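Local coordinates for orotidine 5'-phosphate decarboxylase (Pyrococcus horikoshii, PDB 2CZE) that catalyses the decarboxylation of orotidine 5'-monophosphate to UMP and carbon dioxide, the last step of de novo UMP synthesis, and works as a homodimer, at the uridine-5'-monophosphate site. Numbering follows the deposited sequence. Chains: chain A/B, Orotidine 5'-phosphate decarboxylase.

The uridine-5'-monophosphate site. Residues chain A 5, 7, 29, 31, 57, 59, 108-109, 137, 162, 164, 167, 183-186; chain B 62-63, 66. With U5P (uridine-5'-monophosphate), chain C.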
# COMPACT_ATOMS: atom_id res chain seq x y z
N ALA A 5 -12.01 8.77 -9.68
CA ALA A 5 -10.76 8.06 -9.41
C ALA A 5 -9.89 8.22 -10.64
O ALA A 5 -10.10 7.52 -11.64
CB ALA A 5 -11.04 6.60 -9.13
N ASP A 7 -7.08 7.26 -12.30
CA ASP A 7 -6.01 6.29 -12.38
C ASP A 7 -5.32 6.21 -13.74
O ASP A 7 -5.24 5.16 -14.35
CB ASP A 7 -6.52 4.91 -11.96
CG ASP A 7 -7.04 4.90 -10.54
OD1 ASP A 7 -6.36 5.50 -9.67
OD2 ASP A 7 -8.11 4.30 -10.29
N LYS A 29 -10.06 11.37 -6.44
CA LYS A 29 -9.27 10.39 -5.70
C LYS A 29 -8.04 10.03 -6.53
O LYS A 29 -8.17 9.65 -7.69
CB LYS A 29 -10.09 9.12 -5.44
CG LYS A 29 -9.38 8.08 -4.55
CD LYS A 29 -10.25 6.86 -4.24
CE LYS A 29 -10.30 5.88 -5.43
NZ LYS A 29 -8.98 5.22 -5.70
N ASN A 31 -4.42 7.74 -6.83
CA ASN A 31 -3.88 6.48 -6.33
C ASN A 31 -2.42 6.44 -6.79
O ASN A 31 -1.93 7.39 -7.42
CB ASN A 31 -4.69 5.32 -6.93
CG ASN A 31 -4.62 4.03 -6.09
OD1 ASN A 31 -3.57 3.67 -5.55
ND2 ASN A 31 -5.75 3.32 -6.02
N ASP A 57 -5.65 7.75 -2.25
CA ASP A 57 -5.97 6.34 -1.98
C ASP A 57 -4.65 5.58 -2.01
O ASP A 57 -4.28 5.00 -3.03
CB ASP A 57 -6.91 5.81 -3.07
CG ASP A 57 -7.47 4.42 -2.74
OD1 ASP A 57 -7.12 3.87 -1.67
OD2 ASP A 57 -8.26 3.88 -3.55
N LYS A 59 -3.83 3.21 0.39
CA LYS A 59 -4.00 1.88 0.96
C LYS A 59 -2.81 1.61 1.86
O LYS A 59 -2.24 0.53 1.82
CB LYS A 59 -4.04 0.81 -0.14
CG LYS A 59 -5.25 0.87 -1.06
CD LYS A 59 -6.50 0.46 -0.32
CE LYS A 59 -7.65 0.23 -1.27
NZ LYS A 59 -7.93 1.46 -2.06
N MET A 108 -13.40 -4.58 0.79
CA MET A 108 -13.07 -4.19 -0.59
C MET A 108 -14.03 -4.75 -1.64
O MET A 108 -14.79 -5.67 -1.37
CB MET A 108 -11.62 -4.57 -0.90
CG MET A 108 -10.60 -3.76 -0.09
SD MET A 108 -8.87 -4.22 -0.41
CE MET A 108 -8.61 -3.42 -2.03
N SER A 109 -13.97 -4.20 -2.85
CA SER A 109 -14.90 -4.57 -3.92
C SER A 109 -14.58 -5.73 -4.84
O SER A 109 -15.47 -6.21 -5.55
CB SER A 109 -15.16 -3.34 -4.80
OG SER A 109 -13.94 -2.92 -5.41
N ILE A 137 -14.21 2.50 3.53
CA ILE A 137 -14.42 1.93 2.21
C ILE A 137 -15.35 0.73 2.35
O ILE A 137 -15.10 -0.16 3.17
CB ILE A 137 -13.10 1.43 1.58
CG1 ILE A 137 -12.19 2.62 1.26
CG2 ILE A 137 -13.38 0.62 0.29
CD1 ILE A 137 -12.82 3.65 0.35
N PRO A 162 -16.33 2.24 -3.88
CA PRO A 162 -15.69 2.11 -5.19
C PRO A 162 -16.29 0.83 -5.80
O PRO A 162 -17.05 0.13 -5.12
CB PRO A 162 -14.22 1.96 -4.85
CG PRO A 162 -14.26 1.18 -3.56
CD PRO A 162 -15.41 1.83 -2.80
N ILE A 164 -17.99 0.94 -8.78
CA ILE A 164 -19.14 1.40 -9.55
C ILE A 164 -18.76 1.55 -11.02
O ILE A 164 -17.79 2.22 -11.34
CB ILE A 164 -19.63 2.77 -9.02
CG1 ILE A 164 -19.94 2.67 -7.51
CG2 ILE A 164 -20.87 3.22 -9.81
CD1 ILE A 164 -21.04 1.68 -7.15
N GLN A 167 -16.38 -2.28 -12.48
CA GLN A 167 -16.48 -3.52 -11.71
C GLN A 167 -17.90 -4.10 -11.61
O GLN A 167 -18.10 -5.16 -11.01
CB GLN A 167 -15.90 -3.31 -10.31
CG GLN A 167 -14.40 -3.00 -10.35
CD GLN A 167 -13.86 -2.69 -8.99
OE1 GLN A 167 -13.94 -3.51 -8.07
NE2 GLN A 167 -13.29 -1.49 -8.83
N ILE A 183 -17.46 6.26 -5.73
CA ILE A 183 -16.18 6.36 -6.41
C ILE A 183 -16.29 5.76 -7.81
O ILE A 183 -16.74 4.63 -7.98
CB ILE A 183 -15.09 5.63 -5.61
CG1 ILE A 183 -14.93 6.32 -4.24
CG2 ILE A 183 -13.77 5.64 -6.37
CD1 ILE A 183 -14.12 5.50 -3.24
N VAL A 184 -15.87 6.53 -8.81
CA VAL A 184 -15.95 6.07 -10.18
C VAL A 184 -14.68 6.40 -10.91
O VAL A 184 -14.25 7.55 -10.94
CB VAL A 184 -17.14 6.73 -10.95
CG1 VAL A 184 -17.20 6.18 -12.38
CG2 VAL A 184 -18.46 6.42 -10.23
N GLY A 185 -14.07 5.37 -11.50
CA GLY A 185 -12.83 5.55 -12.23
C GLY A 185 -13.00 5.34 -13.73
O GLY A 185 -13.43 6.26 -14.44
N ARG A 186 -12.68 4.13 -14.19
CA ARG A 186 -12.75 3.81 -15.62
C ARG A 186 -14.02 4.23 -16.36
O ARG A 186 -13.94 4.70 -17.50
CB ARG A 186 -12.48 2.30 -15.82
CG ARG A 186 -11.01 1.92 -15.54
CD ARG A 186 -10.81 0.41 -15.39
NE ARG A 186 -11.28 -0.05 -14.09
CZ ARG A 186 -11.29 -1.32 -13.71
NH1 ARG A 186 -10.87 -2.27 -14.54
NH2 ARG A 186 -11.69 -1.64 -12.49
N ASP B 62 -4.20 -3.41 -3.34
CA ASP B 62 -5.34 -2.86 -4.07
C ASP B 62 -5.99 -3.97 -4.88
O ASP B 62 -5.57 -5.13 -4.80
CB ASP B 62 -4.87 -1.76 -5.03
CG ASP B 62 -5.87 -0.61 -5.15
OD1 ASP B 62 -7.09 -0.86 -5.35
OD2 ASP B 62 -5.42 0.56 -5.04
N ILE B 63 -7.02 -3.62 -5.65
CA ILE B 63 -7.71 -4.58 -6.50
C ILE B 63 -6.75 -5.00 -7.61
O ILE B 63 -5.77 -4.31 -7.89
CB ILE B 63 -8.99 -3.99 -7.13
CG1 ILE B 63 -8.62 -2.88 -8.12
CG2 ILE B 63 -9.91 -3.43 -6.03
CD1 ILE B 63 -9.83 -2.33 -8.85
N THR B 66 -5.68 -2.26 -10.40
CA THR B 66 -4.80 -1.21 -9.93
C THR B 66 -3.42 -1.75 -9.57
O THR B 66 -2.41 -1.10 -9.82
CB THR B 66 -5.41 -0.48 -8.73
OG1 THR B 66 -6.69 0.05 -9.11
CG2 THR B 66 -4.52 0.66 -8.31
N1 U5P C . -10.54 0.78 -5.05
C2 U5P C . -11.43 -0.21 -5.50
N3 U5P C . -11.96 -1.13 -4.59
C4 U5P C . -11.60 -1.07 -3.24
C5 U5P C . -10.71 -0.10 -2.79
C6 U5P C . -10.19 0.82 -3.70
O2 U5P C . -11.75 -0.29 -6.69
O4 U5P C . -12.09 -1.87 -2.44
C1' U5P C . -10.04 1.83 -5.97
C2' U5P C . -9.37 1.26 -7.23
O2' U5P C . -7.98 1.07 -6.96
C3' U5P C . -9.54 2.45 -8.18
C4' U5P C . -10.95 2.92 -7.82
O3' U5P C . -8.58 3.48 -7.89
O4' U5P C . -11.15 2.62 -6.43
C5' U5P C . -11.98 2.15 -8.65
O5' U5P C . -11.81 2.50 -10.02
P U5P C . -12.72 1.88 -11.20
O1P U5P C . -12.04 2.07 -12.51
O2P U5P C . -14.14 2.63 -11.12
O3P U5P C . -12.98 0.34 -10.86
O HOH W 1 -15.73 -0.07 -10.95
O HOH W 2 -15.76 2.64 -13.18
O HOH W 3 -9.23 2.72 -12.17
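A:Gln167 runs out straight beyond CG (chi2 176°), so its amide arrives between the base and the phosphate of the product UMP. A:Ser109 holds OG in the crowded position between its backbone N and carbonyl carbon (chi1 62°), facing the pyrimidine edge, while A:Arg186 bends at chi3 (-77°) to lay its guanidinium side-on to the phosphate.

In this active site of a TIM-barrel decarboxylase, uracil is read along its edge: N3 donates almost straight to A:Ser109 OG at 2.8 Å, and the A:Ser109 backbone N donates to carbonyl O4. A:Ser109 OG passes its own hydrogen to a lone pair of A:Gln167 OE1, which fixes the amide flip and leaves NE2 bridging, in the amide plane, from O2 (2.9 Å) to phosphate O3P (2.7 Å). An alanine at A:Gln167 would lose this bridge and probably loosen both the base and the A:Ser109 hydroxyl. Above one base face lies A:Pro162 CG, 3.5 Å from the ring centroid; B:Ile63 CG2 packs against C2 and N3 from the opposite face.

At the phosphate, A:Arg186 gives NE to O1P and NH2 to O3P, both in the guanidinium plane, and its backbone N, opening helix 186-189, also donates to O1P. The backbone N of A:Gly185 donates to O2P.

The ribose is held by both subunits of the homodimer. Its 3'-hydroxyl donates to the syn lone pair of A:Asp7 OD2 and accepts from A:Lys29 NZ; the 2'-hydroxyl meets B:Thr66 OG1 and donates to B:Asp62 OD1 from above the carboxylate plane. A:Asn31 ND2 steadies B:Asp62 through OD2, tip to tip.

Beside the C6 edge of the base, where orotidylate carries its carboxylate, A:Asp57 sits between two lysines, a charge chain that would favour protonated amines. Its OD2 uses the anti lone pair for A:Lys29 NZ, its OD1 the syn lone pair for the proton donor A:Lys59, whose NZ donates to A:Asp57 OD1 at 2.6 Å.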